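PDB 6P2K: fibronectin type III domain-containing protein from Simiduia agarivorans, which probably hydrolyses xyloglucan-type beta-glucans as a family 74 glycoside hydrolase, this chain being the beta-propeller part, presumably catalytic, of a longer and probably secreted protein. Local coordinates for residues L678-W681 with R687-F690; D736-S741 with G765-S770. All coordinates share one frame; numbering follows the deposited sequence.

Interaction 1: residues L678-W681 with R687-F690; sequences LVWW and RFKF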
loop_
_atom_site.group_PDB
_atom_site.type_symbol
_atom_site.label_atom_id
_atom_site.label_comp_id
_atom_site.label_asym_id
_atom_site.label_seq_id
_atom_site.Cartn_x
_atom_site.Cartn_y
_atom_site.Cartn_z
ATOM N N LEU B 678 -28.821 -51.075 -19.235
ATOM C CA LEU B 678 -27.371 -51.221 -19.250
ATOM C C LEU B 678 -26.959 -52.034 -20.466
ATOM O O LEU B 678 -27.344 -53.202 -20.596
ATOM C CB LEU B 678 -26.889 -51.889 -17.966
ATOM C CG LEU B 678 -27.443 -51.235 -16.705
ATOM C CD1 LEU B 678 -27.048 -52.050 -15.505
ATOM C CD2 LEU B 678 -26.944 -49.799 -16.580
ATOM N N VAL B 679 -26.174 -51.416 -21.350
ATOM C CA VAL B 679 -25.708 -52.095 -22.550
ATOM C C VAL B 679 -24.748 -53.229 -22.213
ATOM O O VAL B 679 -24.563 -54.141 -23.026
ATOM C CB VAL B 679 -25.055 -51.075 -23.503
ATOM C CG1 VAL B 679 -23.686 -50.654 -22.982
ATOM C CG2 VAL B 679 -24.955 -51.631 -24.914
ATOM N N TRP B 680 -24.151 -53.212 -21.021
ATOM C CA TRP B 680 -23.114 -54.163 -20.645
ATOM C C TRP B 680 -23.626 -55.329 -19.808
ATOM O O TRP B 680 -22.841 -56.226 -19.484
ATOM C CB TRP B 680 -21.997 -53.446 -19.877
ATOM C CG TRP B 680 -22.477 -52.508 -18.802
ATOM C CD1 TRP B 680 -22.682 -51.165 -18.923
ATOM C CD2 TRP B 680 -22.794 -52.840 -17.442
ATOM N NE1 TRP B 680 -23.110 -50.640 -17.725
ATOM C CE2 TRP B 680 -23.186 -51.647 -16.800
ATOM C CE3 TRP B 680 -22.783 -54.029 -16.705
ATOM C CZ2 TRP B 680 -23.567 -51.608 -15.460
ATOM C CZ3 TRP B 680 -23.163 -53.989 -15.373
ATOM C CH2 TRP B 680 -23.551 -52.786 -14.765
ATOM N N TRP B 681 -24.914 -55.347 -19.457
ATOM C CA TRP B 681 -25.387 -56.310 -18.469
ATOM C C TRP B 681 -25.222 -57.746 -18.950
ATOM O O TRP B 681 -24.809 -58.621 -18.180
ATOM C CB TRP B 681 -26.845 -56.043 -18.114
ATOM C CG TRP B 681 -27.281 -56.879 -16.959
ATOM C CD1 TRP B 681 -28.081 -57.982 -16.998
ATOM C CD2 TRP B 681 -26.905 -56.701 -15.591
ATOM N NE1 TRP B 681 -28.241 -58.493 -15.733
ATOM C CE2 TRP B 681 -27.528 -57.724 -14.851
ATOM C CE3 TRP B 681 -26.107 -55.771 -14.918
ATOM C CZ2 TRP B 681 -27.381 -57.843 -13.471
ATOM C CZ3 TRP B 681 -25.961 -55.890 -13.549
ATOM C CH2 TRP B 681 -26.595 -56.918 -12.840
ATOM N N ARG B 687 -20.241 -60.178 -13.394
ATOM C CA ARG B 687 -19.127 -59.735 -12.565
ATOM C C ARG B 687 -19.450 -58.512 -11.720
ATOM O O ARG B 687 -18.698 -58.211 -10.787
ATOM C CB ARG B 687 -17.903 -59.402 -13.428
ATOM C CG ARG B 687 -17.756 -60.206 -14.702
ATOM C CD ARG B 687 -16.333 -60.080 -15.210
ATOM N NE ARG B 687 -16.112 -60.802 -16.456
ATOM C CZ ARG B 687 -15.001 -61.474 -16.737
ATOM N NH1 ARG B 687 -14.012 -61.521 -15.851
ATOM N NH2 ARG B 687 -14.878 -62.105 -17.896
ATOM N N PHE B 688 -20.534 -57.803 -12.025
ATOM C CA PHE B 688 -20.799 -56.527 -11.379
ATOM C C PHE B 688 -21.086 -56.716 -9.896
ATOM O O PHE B 688 -21.924 -57.536 -9.513
ATOM C CB PHE B 688 -21.977 -55.820 -12.046
ATOM C CG PHE B 688 -22.317 -54.496 -11.416
ATOM C CD1 PHE B 688 -21.548 -53.374 -11.676
ATOM C CD2 PHE B 688 -23.399 -54.375 -10.559
ATOM C CE1 PHE B 688 -21.855 -52.154 -11.096
ATOM C CE2 PHE B 688 -23.709 -53.162 -9.976
ATOM C CZ PHE B 688 -22.937 -52.050 -10.245
ATOM N N LYS B 689 -20.390 -55.946 -9.066
ATOM C CA LYS B 689 -20.634 -55.897 -7.633
ATOM C C LYS B 689 -21.284 -54.564 -7.287
ATOM O O LYS B 689 -20.882 -53.515 -7.801
ATOM C CB LYS B 689 -19.333 -56.080 -6.846
ATOM C CG LYS B 689 -18.542 -57.318 -7.263
ATOM C CD LYS B 689 -17.275 -57.483 -6.438
ATOM C CE LYS B 689 -16.277 -56.366 -6.710
ATOM N NZ LYS B 689 -15.697 -56.463 -8.080
ATOM N N PHE B 690 -22.302 -54.610 -6.428
ATOM C CA PHE B 690 -23.043 -53.407 -6.052
ATOM C C PHE B 690 -22.275 -52.681 -4.953
ATOM O O PHE B 690 -22.608 -52.737 -3.766
ATOM C CB PHE B 690 -24.459 -53.759 -5.618
ATOM C CG PHE B 690 -25.412 -53.937 -6.764
ATOM C CD1 PHE B 690 -25.517 -55.157 -7.410
ATOM C CD2 PHE B 690 -26.192 -52.881 -7.203
ATOM C CE1 PHE B 690 -26.390 -55.327 -8.470
ATOM C CE2 PHE B 690 -27.068 -53.043 -8.263
ATOM C CZ PHE B 690 -27.165 -54.266 -8.898
#

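Interaction 2: residues D736-S741 with G765-S770; sequences DDLHFS and GLWRRS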
loop_
_atom_site.group_PDB
_atom_site.type_symbol
_atom_site.label_atom_id
_atom_site.label_comp_id
_atom_site.label_asym_id
_atom_site.label_seq_id
_atom_site.Cartn_x
_atom_site.Cartn_y
_atom_site.Cartn_z
ATOM N N ASP B 736 -30.334 -40.536 -16.042
ATOM C CA ASP B 736 -30.631 -39.691 -17.212
ATOM C C ASP B 736 -29.467 -39.802 -18.198
ATOM O O ASP B 736 -29.086 -40.922 -18.564
ATOM C CB ASP B 736 -30.960 -38.279 -16.743
ATOM C CG ASP B 736 -32.211 -38.224 -15.885
ATOM O OD1 ASP B 736 -33.182 -38.944 -16.198
ATOM O OD2 ASP B 736 -32.226 -37.458 -14.902
ATOM N N ASP B 737 -28.868 -38.693 -18.631
ATOM C CA ASP B 737 -27.819 -38.715 -19.640
ATOM C C ASP B 737 -26.411 -38.782 -19.047
ATOM O O ASP B 737 -25.440 -38.508 -19.762
ATOM C CB ASP B 737 -27.946 -37.494 -20.555
ATOM C CG ASP B 737 -28.023 -36.188 -19.785
ATOM O OD1 ASP B 737 -28.017 -36.224 -18.537
ATOM O OD2 ASP B 737 -28.089 -35.121 -20.430
ATOM N N LEU B 738 -26.272 -39.143 -17.771
ATOM C CA LEU B 738 -24.953 -39.247 -17.147
ATOM C C LEU B 738 -24.335 -40.575 -17.560
ATOM O O LEU B 738 -24.704 -41.636 -17.051
ATOM C CB LEU B 738 -25.049 -39.125 -15.632
ATOM C CG LEU B 738 -23.710 -38.878 -14.929
ATOM C CD1 LEU B 738 -23.080 -37.569 -15.398
ATOM C CD2 LEU B 738 -23.882 -38.877 -13.419
ATOM N N HIS B 739 -23.379 -40.520 -18.488
ATOM C CA HIS B 739 -22.866 -41.744 -19.089
ATOM C C HIS B 739 -21.805 -42.402 -18.213
ATOM O O HIS B 739 -21.739 -43.634 -18.134
ATOM C CB HIS B 739 -22.340 -41.441 -20.491
ATOM C CG HIS B 739 -23.408 -41.011 -21.452
ATOM N ND1 HIS B 739 -23.453 -39.746 -22.000
ATOM C CD2 HIS B 739 -24.475 -41.677 -21.955
ATOM C CE1 HIS B 739 -24.498 -39.653 -22.802
ATOM N NE2 HIS B 739 -25.133 -40.812 -22.793
ATOM N N PHE B 740 -20.983 -41.610 -17.538
ATOM C CA PHE B 740 -20.094 -42.105 -16.495
ATOM C C PHE B 740 -20.684 -41.641 -15.169
ATOM O O PHE B 740 -20.581 -40.462 -14.816
ATOM C CB PHE B 740 -18.670 -41.595 -16.693
ATOM C CG PHE B 740 -17.679 -42.198 -15.743
ATOM C CD1 PHE B 740 -17.449 -41.624 -14.507
ATOM C CD2 PHE B 740 -16.988 -43.349 -16.081
ATOM C CE1 PHE B 740 -16.543 -42.180 -13.626
ATOM C CE2 PHE B 740 -16.080 -43.911 -15.201
ATOM C CZ PHE B 740 -15.856 -43.324 -13.973
ATOM N N SER B 741 -21.318 -42.563 -14.446
ATOM C CA SER B 741 -22.142 -42.213 -13.299
ATOM C C SER B 741 -21.553 -42.642 -11.962
ATOM O O SER B 741 -22.167 -42.374 -10.925
ATOM C CB SER B 741 -23.542 -42.814 -13.462
ATOM O OG SER B 741 -23.479 -44.222 -13.588
ATOM N N GLY B 765 -14.597 -36.066 -14.184
ATOM C CA GLY B 765 -14.710 -34.706 -13.689
ATOM C C GLY B 765 -16.023 -34.429 -12.970
ATOM O O GLY B 765 -16.618 -35.299 -12.334
ATOM N N LEU B 766 -16.484 -33.187 -13.096
ATOM C CA LEU B 766 -17.573 -32.654 -12.291
ATOM C C LEU B 766 -18.821 -32.452 -13.138
ATOM O O LEU B 766 -18.748 -31.940 -14.259
ATOM C CB LEU B 766 -17.161 -31.326 -11.653
ATOM C CG LEU B 766 -18.250 -30.486 -10.988
ATOM C CD1 LEU B 766 -18.791 -31.185 -9.748
ATOM C CD2 LEU B 766 -17.700 -29.109 -10.645
ATOM N N TRP B 767 -19.966 -32.854 -12.588
ATOM C CA TRP B 767 -21.260 -32.693 -13.231
ATOM C C TRP B 767 -22.262 -32.190 -12.203
ATOM O O TRP B 767 -22.131 -32.464 -11.007
ATOM C CB TRP B 767 -21.763 -34.014 -13.834
ATOM C CG TRP B 767 -20.850 -34.595 -14.861
ATOM C CD1 TRP B 767 -19.655 -35.213 -14.642
ATOM C CD2 TRP B 767 -21.061 -34.617 -16.276
ATOM N NE1 TRP B 767 -19.105 -35.615 -15.834
ATOM C CE2 TRP B 767 -19.949 -35.261 -16.853
ATOM C CE3 TRP B 767 -22.082 -34.152 -17.112
ATOM C CZ2 TRP B 767 -19.831 -35.456 -18.228
ATOM C CZ3 TRP B 767 -21.962 -34.344 -18.474
ATOM C CH2 TRP B 767 -20.846 -34.993 -19.020
ATOM N N ARG B 768 -23.275 -31.465 -12.677
ATOM C CA ARG B 768 -24.338 -30.991 -11.806
ATOM C C ARG B 768 -25.695 -31.207 -12.462
ATOM O O ARG B 768 -25.827 -31.211 -13.690
ATOM C CB ARG B 768 -24.156 -29.514 -11.430
ATOM C CG ARG B 768 -24.707 -28.527 -12.433
ATOM C CD ARG B 768 -24.693 -27.119 -11.865
ATOM N NE ARG B 768 -25.351 -26.177 -12.759
ATOM C CZ ARG B 768 -25.529 -24.888 -12.489
ATOM N NH1 ARG B 768 -25.093 -24.380 -11.344
ATOM N NH2 ARG B 768 -26.147 -24.108 -13.366
ATOM N N ARG B 769 -26.706 -31.386 -11.617
ATOM C CA ARG B 769 -28.061 -31.685 -12.049
ATOM C C ARG B 769 -29.037 -30.865 -11.222
ATOM O O ARG B 769 -28.863 -30.718 -10.009
ATOM C CB ARG B 769 -28.374 -33.182 -11.898
ATOM C CG ARG B 769 -29.723 -33.602 -12.461
ATOM C CD ARG B 769 -30.094 -35.012 -12.038
ATOM N NE ARG B 769 -31.246 -35.520 -12.778
ATOM C CZ ARG B 769 -32.510 -35.271 -12.452
ATOM N NH1 ARG B 769 -32.787 -34.518 -11.398
ATOM N NH2 ARG B 769 -33.496 -35.774 -13.180
ATOM N N SER B 770 -30.056 -30.327 -11.886
ATOM C CA SER B 770 -31.133 -29.646 -11.184
ATOM C C SER B 770 -31.991 -30.660 -10.438
ATOM O O SER B 770 -32.265 -31.753 -10.941
ATOM C CB SER B 770 -31.988 -28.853 -12.172
ATOM O OG SER B 770 -32.604 -27.750 -11.535
#

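Interaction 1: residues L678-W681 with R687-F690
The ring of Phe688 presents one face to the CH2 corner of the Trp680 six-membered ring and also touches Trp681, more lightly. Trp680 CH2 lies 3.7 Å above the Phe688 plane, offset toward the rim, and is 3.7 Å from Phe688 CD1. The six-membered ring of Trp680 and the phenyl ring have their centroids 5.3 Å apart with planes at 43°, an oblique meeting that is neither a stack nor a T-shaped pair. Phe688 CB joins in, 4.0 Å from Trp680 CZ3. With its CG set between backbone N and carbonyl carbon (chi1 46°), Trp680 sends CZ3 and CH2 of its six-membered ring toward Phe688; the extended first torsion of Phe688 (chi1 179°) carries its ring across to the two tryptophans. On the Trp681 side, Phe688 CD2 sits at the indole edge, near its plane, 4.2 Å from Trp681 CZ3. Phe688 continues the aromatic chain within its own segment, its CE2 lying 3.5 Å above the centre of the Phe690 ring. The other end of the cluster is lined by Leu678, whose CB lies over a face of Trp680. No hydrogen bond crosses, so the contact rests on apolar packing, with Leu714 of strand 714-723 touching both Trp680 and Phe688. A type I turn from Leu678 to Trp681 carries both tryptophans, ending where helix 681-684 begins. The result is a small aromatic core within the connection, with two short helices, between successive four-stranded antiparallel sheets, consistent with a blade-to-blade link of a beta-propeller.

Interaction 2: residues D736-S741 with G765-S770
Leu738 and Trp767 form the packed half of this contact, and Asp736 and Arg769 the polar half on its more exposed side. Leu738 CD1 rests over one face of the indole, 3.9 Å from the centroid of the five-membered ring and 3.7 Å from Trp767 CD2, a CH-pi contact made by a single methyl. The same methyl lies 4.1 Å from Trp767 CB, near the root of the side chain. Trp767 spends its NE1 on the backbone O of Ala764, a bond that helps fix the rotation of the ring under the leucine. Toward solvent, the packing gives way to a salt bridge. Arg769 reaches out with CG anti to its backbone N (chi1 -174°) and an extended chain as far as NE, then offers the side of its guanidinium to the exposed Asp736. Both donors converge on one oxygen: Arg769 NE is 3.0 Å from Asp736 OD2, and Arg769 NH2 is 2.7 Å from Asp736 OD2 with the straighter N-H path, 152°. Carboxylate and guanidinium planes lie 22° apart, so the pair is nearly coplanar although the side chains cross at about a right angle. Replacing Arg769 by a leucine would probably leave the Asp736 carboxylate without its charged mate and the start of the loop freer to move. Trp6, in the N-terminal segment, touches both Leu738 and Arg769, and its backbone N, with that of Val5, is bonded to the carboxylate of Asp737. The loop thus leans on strand 765-770, which runs between strands 754-761 and 7-8 in an antiparallel sheet, while Val718 of strand 714-723 touches Leu738 from the preceding sheet.

Along the chain the two contacts follow in series. Interaction 1 closes first, a short loop around helix 681-684, within the connection that leaves strand 661-664 and enters the sheet beginning at 697-699. That sheet ends at strand 729-733, and interaction 2 then spans a wider interval: residues 736-741 lead into strands 745-751 and 754-761, and the chain returns on 765-770. Neither nests in nor crosses the other; the centres of interaction 1 and interaction 2 lie about 19 Å apart. The sheet between them is common ground, since strand 714-723 touches residues of both. Strand 7-8 pairs with 765-770 in the last sheet, so interaction 2 sits where the N terminus joins the C-terminal part, consistent with propeller ring closure.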